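Local coordinates for protein endonuclease IV (Thermus thermophilus, PDB 3AAM) that cleaves phosphodiester bonds at apurinic or apyrimidinic sites in DNA as a metal-dependent nuclease of base excision repair, at residues 200-205 and 244-249; 204-209 and 217-222. One frame throughout, in Å; residues are numbered along the deposited sequence.

Contact 1 of 2, residues 200-205 and 244-249; sequences VPVVHL and VFILET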
loop_
_atom_site.group_PDB
_atom_site.type_symbol
_atom_site.label_atom_id
_atom_site.label_comp_id
_atom_site.label_asym_id
_atom_site.label_seq_id
_atom_site.Cartn_x
_atom_site.Cartn_y
_atom_site.Cartn_z
ATOM N N VAL A 200 7.359 8.314 3.862
ATOM C CA VAL A 200 7.119 7.034 3.191
ATOM C C VAL A 200 7.018 5.972 4.284
ATOM O O VAL A 200 7.953 5.199 4.516
ATOM C CB VAL A 200 8.271 6.656 2.244
ATOM C CG1 VAL A 200 7.899 5.410 1.449
ATOM C CG2 VAL A 200 8.577 7.812 1.307
ATOM N N PRO A 201 5.871 5.921 4.977
ATOM C CA PRO A 201 5.663 4.955 6.058
ATOM C C PRO A 201 5.447 3.501 5.666
ATOM O O PRO A 201 5.696 2.595 6.463
ATOM C CB PRO A 201 4.460 5.533 6.796
ATOM C CG PRO A 201 3.661 6.141 5.688
ATOM C CD PRO A 201 4.724 6.842 4.866
ATOM N N VAL A 202 4.985 3.279 4.443
ATOM C CA VAL A 202 4.708 1.933 3.975
ATOM C C VAL A 202 5.334 1.665 2.620
ATOM O O VAL A 202 5.335 2.525 1.738
ATOM C CB VAL A 202 3.182 1.689 3.862
ATOM C CG1 VAL A 202 2.916 0.272 3.384
ATOM C CG2 VAL A 202 2.508 1.943 5.203
ATOM N N VAL A 203 5.867 0.459 2.467
ATOM C CA VAL A 203 6.478 0.045 1.218
ATOM C C VAL A 203 5.782 -1.211 0.706
ATOM O O VAL A 203 5.606 -2.176 1.456
ATOM C CB VAL A 203 7.981 -0.302 1.404
ATOM C CG1 VAL A 203 8.547 -0.856 0.094
ATOM C CG2 VAL A 203 8.763 0.928 1.851
ATOM N N HIS A 204 5.341 -1.186 -0.548
ATOM C CA HIS A 204 4.753 -2.381 -1.151
ATOM C C HIS A 204 5.973 -3.000 -1.827
ATOM O O HIS A 204 6.368 -2.593 -2.925
ATOM C CB HIS A 204 3.679 -2.025 -2.187
ATOM C CG HIS A 204 2.359 -1.643 -1.591
ATOM N ND1 HIS A 204 1.942 -2.076 -0.349
ATOM C CD2 HIS A 204 1.341 -0.901 -2.091
ATOM C CE1 HIS A 204 0.725 -1.615 -0.110
ATOM N NE2 HIS A 204 0.338 -0.901 -1.152
ATOM N N LEU A 205 6.583 -3.960 -1.135
ATOM C CA LEU A 205 7.800 -4.623 -1.583
ATOM C C LEU A 205 7.537 -5.744 -2.578
ATOM O O LEU A 205 7.866 -6.904 -2.338
ATOM C CB LEU A 205 8.559 -5.163 -0.364
ATOM C CG LEU A 205 10.050 -5.460 -0.538
ATOM C CD1 LEU A 205 10.826 -4.152 -0.692
ATOM C CD2 LEU A 205 10.556 -6.229 0.669
ATOM N N VAL A 244 6.950 -0.115 7.456
ATOM C CA VAL A 244 6.084 -1.265 7.233
ATOM C C VAL A 244 6.203 -1.746 5.791
ATOM O O VAL A 244 6.056 -0.962 4.860
ATOM C CB VAL A 244 4.620 -0.886 7.517
ATOM C CG1 VAL A 244 3.690 -2.025 7.117
ATOM C CG2 VAL A 244 4.458 -0.553 8.992
ATOM N N PHE A 245 6.464 -3.038 5.617
ATOM C CA PHE A 245 6.610 -3.626 4.292
ATOM C C PHE A 245 5.501 -4.637 4.036
ATOM O O PHE A 245 5.310 -5.571 4.816
ATOM C CB PHE A 245 7.973 -4.312 4.174
ATOM C CG PHE A 245 9.137 -3.357 4.185
ATOM C CD1 PHE A 245 9.722 -2.940 2.999
ATOM C CD2 PHE A 245 9.631 -2.861 5.387
ATOM C CE1 PHE A 245 10.790 -2.045 3.000
ATOM C CE2 PHE A 245 10.697 -1.962 5.402
ATOM C CZ PHE A 245 11.278 -1.553 4.205
ATOM N N ILE A 246 4.766 -4.437 2.946
ATOM C CA ILE A 246 3.671 -5.327 2.571
ATOM C C ILE A 246 3.884 -5.901 1.174
ATOM O O ILE A 246 4.118 -5.160 0.217
ATOM C CB ILE A 246 2.306 -4.573 2.583
ATOM C CG1 ILE A 246 1.979 -4.085 3.996
ATOM C CG2 ILE A 246 1.196 -5.478 2.069
ATOM C CD1 ILE A 246 1.798 -5.207 5.019
ATOM N N LEU A 247 3.806 -7.223 1.062
ATOM C CA LEU A 247 3.950 -7.904 -0.221
ATOM C C LEU A 247 2.528 -8.130 -0.725
ATOM O O LEU A 247 1.644 -8.488 0.057
ATOM C CB LEU A 247 4.664 -9.249 -0.039
ATOM C CG LEU A 247 4.858 -10.077 -1.312
ATOM C CD1 LEU A 247 5.742 -9.332 -2.311
ATOM C CD2 LEU A 247 5.489 -11.412 -0.943
ATOM N N GLU A 248 2.307 -7.898 -2.017
ATOM C CA GLU A 248 0.983 -8.058 -2.617
ATOM C C GLU A 248 1.050 -9.062 -3.764
ATOM O O GLU A 248 1.122 -8.681 -4.929
ATOM C CB GLU A 248 0.485 -6.712 -3.147
ATOM C CG GLU A 248 0.519 -5.571 -2.136
ATOM C CD GLU A 248 0.075 -4.256 -2.746
ATOM O OE1 GLU A 248 0.592 -3.900 -3.828
ATOM O OE2 GLU A 248 -0.781 -3.578 -2.146
ATOM N N THR A 249 1.034 -10.346 -3.427
ATOM C CA THR A 249 1.111 -11.398 -4.431
ATOM C C THR A 249 0.138 -12.520 -4.077
ATOM O O THR A 249 -0.456 -12.510 -3.008
ATOM C CB THR A 249 2.538 -11.953 -4.509
ATOM O OG1 THR A 249 2.923 -12.441 -3.218
ATOM C CG2 THR A 249 3.504 -10.868 -4.950
#
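The carbonyl oxygen of Val-203 is gripped twice from the neighbouring strand: Ile-246 N donates to Val-203 O at 2.8 Å, nearly along the C=O axis, and Phe-245 CA lends a CA-H...O contact. Val-244 O is held in the same way, by Val-203 N at 2.8 Å and by Val-202 CA. A third bond, Val-244 N to Pro-201 O, completes the regular ladder of two parallel TIM-barrel strands; Leu-205 N to Ile-246 O is weak. The side chains of Val-203 and Phe-245 run side by side on the face that meets the helices, with Phe-245 CD1 3.5 Å from Val-203 CB. Leu-205 CD1 lies 4.0 Å from Phe-245 CD1. Branched valines suit the extended backbone, and the broad phenyl packs against Val-203 and Leu-205 and meets Phe-235 of helix 230-235 edge-to-face. On the other face, inside the barrel, the His-204 and Glu-248 side chains cross obliquely, and the carboxylate lies over one face of the ring, planes 28° apart, with OE2 offset toward the rim. Glu-248 OE2 accepts a hydrogen bond from Gln-32 NE2. A negative charge this close would probably favour a protonated imidazole at the barrel end holding the metal site.

Contact 2 of 2, residues 204-209 and 217-222; sequences HLNDSV and DHHAHL. With MN (manganese (II) ion), chain B.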
loop_
_atom_site.group_PDB
_atom_site.type_symbol
_atom_site.label_atom_id
_atom_site.label_comp_id
_atom_site.label_asym_id
_atom_site.label_seq_id
_atom_site.Cartn_x
_atom_site.Cartn_y
_atom_site.Cartn_z
ATOM N N HIS A 204 5.341 -1.186 -0.548
ATOM C CA HIS A 204 4.753 -2.381 -1.151
ATOM C C HIS A 204 5.973 -3.000 -1.827
ATOM O O HIS A 204 6.368 -2.593 -2.925
ATOM C CB HIS A 204 3.679 -2.025 -2.187
ATOM C CG HIS A 204 2.359 -1.643 -1.591
ATOM N ND1 HIS A 204 1.942 -2.076 -0.349
ATOM C CD2 HIS A 204 1.341 -0.901 -2.091
ATOM C CE1 HIS A 204 0.725 -1.615 -0.110
ATOM N NE2 HIS A 204 0.338 -0.901 -1.152
ATOM N N LEU A 205 6.583 -3.960 -1.135
ATOM C CA LEU A 205 7.800 -4.623 -1.583
ATOM C C LEU A 205 7.537 -5.744 -2.578
ATOM O O LEU A 205 7.866 -6.904 -2.338
ATOM C CB LEU A 205 8.559 -5.163 -0.364
ATOM C CG LEU A 205 10.050 -5.460 -0.538
ATOM C CD1 LEU A 205 10.826 -4.152 -0.692
ATOM C CD2 LEU A 205 10.556 -6.229 0.669
ATOM N N ASN A 206 6.938 -5.374 -3.700
ATOM C CA ASN A 206 6.613 -6.315 -4.761
ATOM C C ASN A 206 7.769 -6.524 -5.730
ATOM O O ASN A 206 8.449 -5.567 -6.098
ATOM C CB ASN A 206 5.416 -5.790 -5.561
ATOM C CG ASN A 206 4.156 -5.700 -4.732
ATOM O OD1 ASN A 206 3.454 -4.685 -4.746
ATOM N ND2 ASN A 206 3.856 -6.763 -4.011
ATOM N N ASP A 207 8.010 -7.767 -6.137
ATOM C CA ASP A 207 9.046 -7.984 -7.131
ATOM C C ASP A 207 8.282 -7.753 -8.434
ATOM O O ASP A 207 7.061 -7.584 -8.414
ATOM C CB ASP A 207 9.628 -9.396 -7.082
ATOM C CG ASP A 207 10.988 -9.481 -7.769
ATOM O OD1 ASP A 207 11.217 -8.715 -8.735
ATOM O OD2 ASP A 207 11.826 -10.315 -7.358
ATOM N N SER A 208 8.983 -7.759 -9.557
ATOM C CA SER A 208 8.357 -7.469 -10.839
ATOM C C SER A 208 8.565 -8.504 -11.935
ATOM O O SER A 208 9.666 -9.014 -12.118
ATOM C CB SER A 208 8.876 -6.109 -11.322
ATOM O OG SER A 208 8.477 -5.805 -12.645
ATOM N N VAL A 209 7.491 -8.805 -12.661
ATOM C CA VAL A 209 7.564 -9.739 -13.776
ATOM C C VAL A 209 8.107 -8.939 -14.958
ATOM O O VAL A 209 8.894 -9.446 -15.759
ATOM C CB VAL A 209 6.166 -10.305 -14.139
ATOM C CG1 VAL A 209 6.239 -11.087 -15.449
ATOM C CG2 VAL A 209 5.665 -11.206 -13.027
ATOM N N ASP A 217 2.978 -3.622 -14.990
ATOM C CA ASP A 217 2.688 -3.713 -13.564
ATOM C C ASP A 217 2.197 -5.125 -13.274
ATOM O O ASP A 217 1.001 -5.396 -13.308
ATOM C CB ASP A 217 1.611 -2.691 -13.177
ATOM C CG ASP A 217 1.262 -2.732 -11.694
ATOM O OD1 ASP A 217 1.939 -3.451 -10.932
ATOM O OD2 ASP A 217 0.308 -2.035 -11.288
ATOM N N HIS A 218 3.139 -6.018 -12.987
ATOM C CA HIS A 218 2.829 -7.416 -12.714
ATOM C C HIS A 218 3.692 -7.868 -11.533
ATOM O O HIS A 218 4.878 -8.159 -11.694
ATOM C CB HIS A 218 3.140 -8.233 -13.974
ATOM C CG HIS A 218 2.641 -9.643 -13.935
ATOM N ND1 HIS A 218 2.699 -10.477 -15.032
ATOM C CD2 HIS A 218 2.082 -10.369 -12.938
ATOM C CE1 HIS A 218 2.197 -11.657 -14.712
ATOM N NE2 HIS A 218 1.816 -11.618 -13.447
ATOM N N HIS A 219 3.093 -7.924 -10.348
ATOM C CA HIS A 219 3.816 -8.311 -9.138
ATOM C C HIS A 219 4.305 -9.755 -9.177
ATOM O O HIS A 219 3.689 -10.614 -9.804
ATOM C CB HIS A 219 2.937 -8.162 -7.894
ATOM C CG HIS A 219 2.289 -6.820 -7.746
ATOM N ND1 HIS A 219 1.388 -6.547 -6.739
ATOM C CD2 HIS A 219 2.385 -5.688 -8.481
ATOM C CE1 HIS A 219 0.955 -5.305 -6.861
ATOM N NE2 HIS A 219 1.544 -4.763 -7.912
ATOM N N ALA A 220 5.415 -10.000 -8.489
ATOM C CA ALA A 220 5.994 -11.329 -8.382
ATOM C C ALA A 220 6.430 -11.540 -6.935
ATOM O O ALA A 220 6.769 -10.579 -6.238
ATOM C CB ALA A 220 7.197 -11.464 -9.310
ATOM N N HIS A 221 6.401 -12.793 -6.490
ATOM C CA HIS A 221 6.810 -13.147 -5.132
ATOM C C HIS A 221 8.277 -12.776 -4.929
ATOM O O HIS A 221 9.010 -12.539 -5.894
ATOM C CB HIS A 221 6.658 -14.653 -4.897
ATOM C CG HIS A 221 5.254 -15.156 -5.023
ATOM N ND1 HIS A 221 4.219 -14.683 -4.246
ATOM C CD2 HIS A 221 4.718 -16.108 -5.823
ATOM C CE1 HIS A 221 3.106 -15.322 -4.560
ATOM N NE2 HIS A 221 3.381 -16.193 -5.516
ATOM N N LEU A 222 8.708 -12.733 -3.673
ATOM C CA LEU A 222 10.096 -12.409 -3.375
ATOM C C LEU A 222 11.015 -13.421 -4.056
ATOM O O LEU A 222 10.743 -14.623 -4.055
ATOM C CB LEU A 222 10.322 -12.413 -1.863
ATOM C CG LEU A 222 9.424 -11.437 -1.095
ATOM C CD1 LEU A 222 9.689 -11.571 0.394
ATOM C CD2 LEU A 222 9.676 -10.010 -1.564
HETATM MN MN MN B . 0.667 -2.944 -8.992
HETATM O O HOH W 1 5.991 -5.720 -13.621
HETATM O O HOH W 2 -1.132 -4.517 -9.763
#
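Two flat side chains lie almost parallel where this hairpin faces the metal. The amide of Asn-206 stacks over one face of the His-219 ring, the planes only 17° apart, and Asn-206 CB sits 4.2 Å from the ring centroid. The His-219 imidazole reaches the manganese through NE2 at 2.3 Å, while Glu-248 O takes a hydrogen bond from ND1. Both nitrogens are thus engaged, which fixes the ring's rotation. Asp-217 grips the same ion with both carboxylate oxygens, OD1 at 2.4 Å and OD2 at 2.5 Å; a water and His-172 also bind it. An alanine at Asn-206 would remove the amide from the ring face and would probably leave the His-219 imidazole less closely packed on that side. Further along, Val-209 sets CG2 over the centre of the His-218 ring, 3.5 Å from the centroid and 11° off its normal, a CH-pi contact that suits a compact methyl.

The backbones pair antiparallel. Asp-207 and Ala-220 form a hydrogen-bonded pair, but Ala-220 N approaches Asp-207 O (2.9 Å) from well above the carbonyl plane, whereas Val-209 N meets His-218 O (2.9 Å) nearly along the C=O axis. Small Ala-220 lets CB of Asp-207 pack alongside. That aspartate turns its carboxylate back so that OD1 accepts Ser-208 N on its anti lone pair, and Ile-227 N and Gly-228 N bind the same group; a water joins Ser-208 OG to His-218 N, and Ser-208 OG also hydrogen-bonds to Gly-210 O. The contact thus makes a short hairpin presenting two metal ligands, one of them probably held in place by Asn-206 stacking and the Glu-248 carbonyl, with manganese probably standing in for the enzyme's zinc.

Both contacts use strand 202-208, but at different levels. Contact 1 lies near the centre of the chain and is buried: its strands are part of the parallel barrel wall, and apart from the His-204 and Glu-248 pair its side chains are mostly aliphatic or aromatic. Contact 2 is also mostly buried but sits further out, where the same strand continues past a bend into an antiparallel hairpin; its outer residues, Val-209 and His-218, are exposed, and its chemistry is that of amides, imidazoles, carboxylates and a metal. The two meet at the barrel mouth, where Glu-248 reaches the hairpin and Thr-249 OG1 hydrogen-bonds to His-221 ND1.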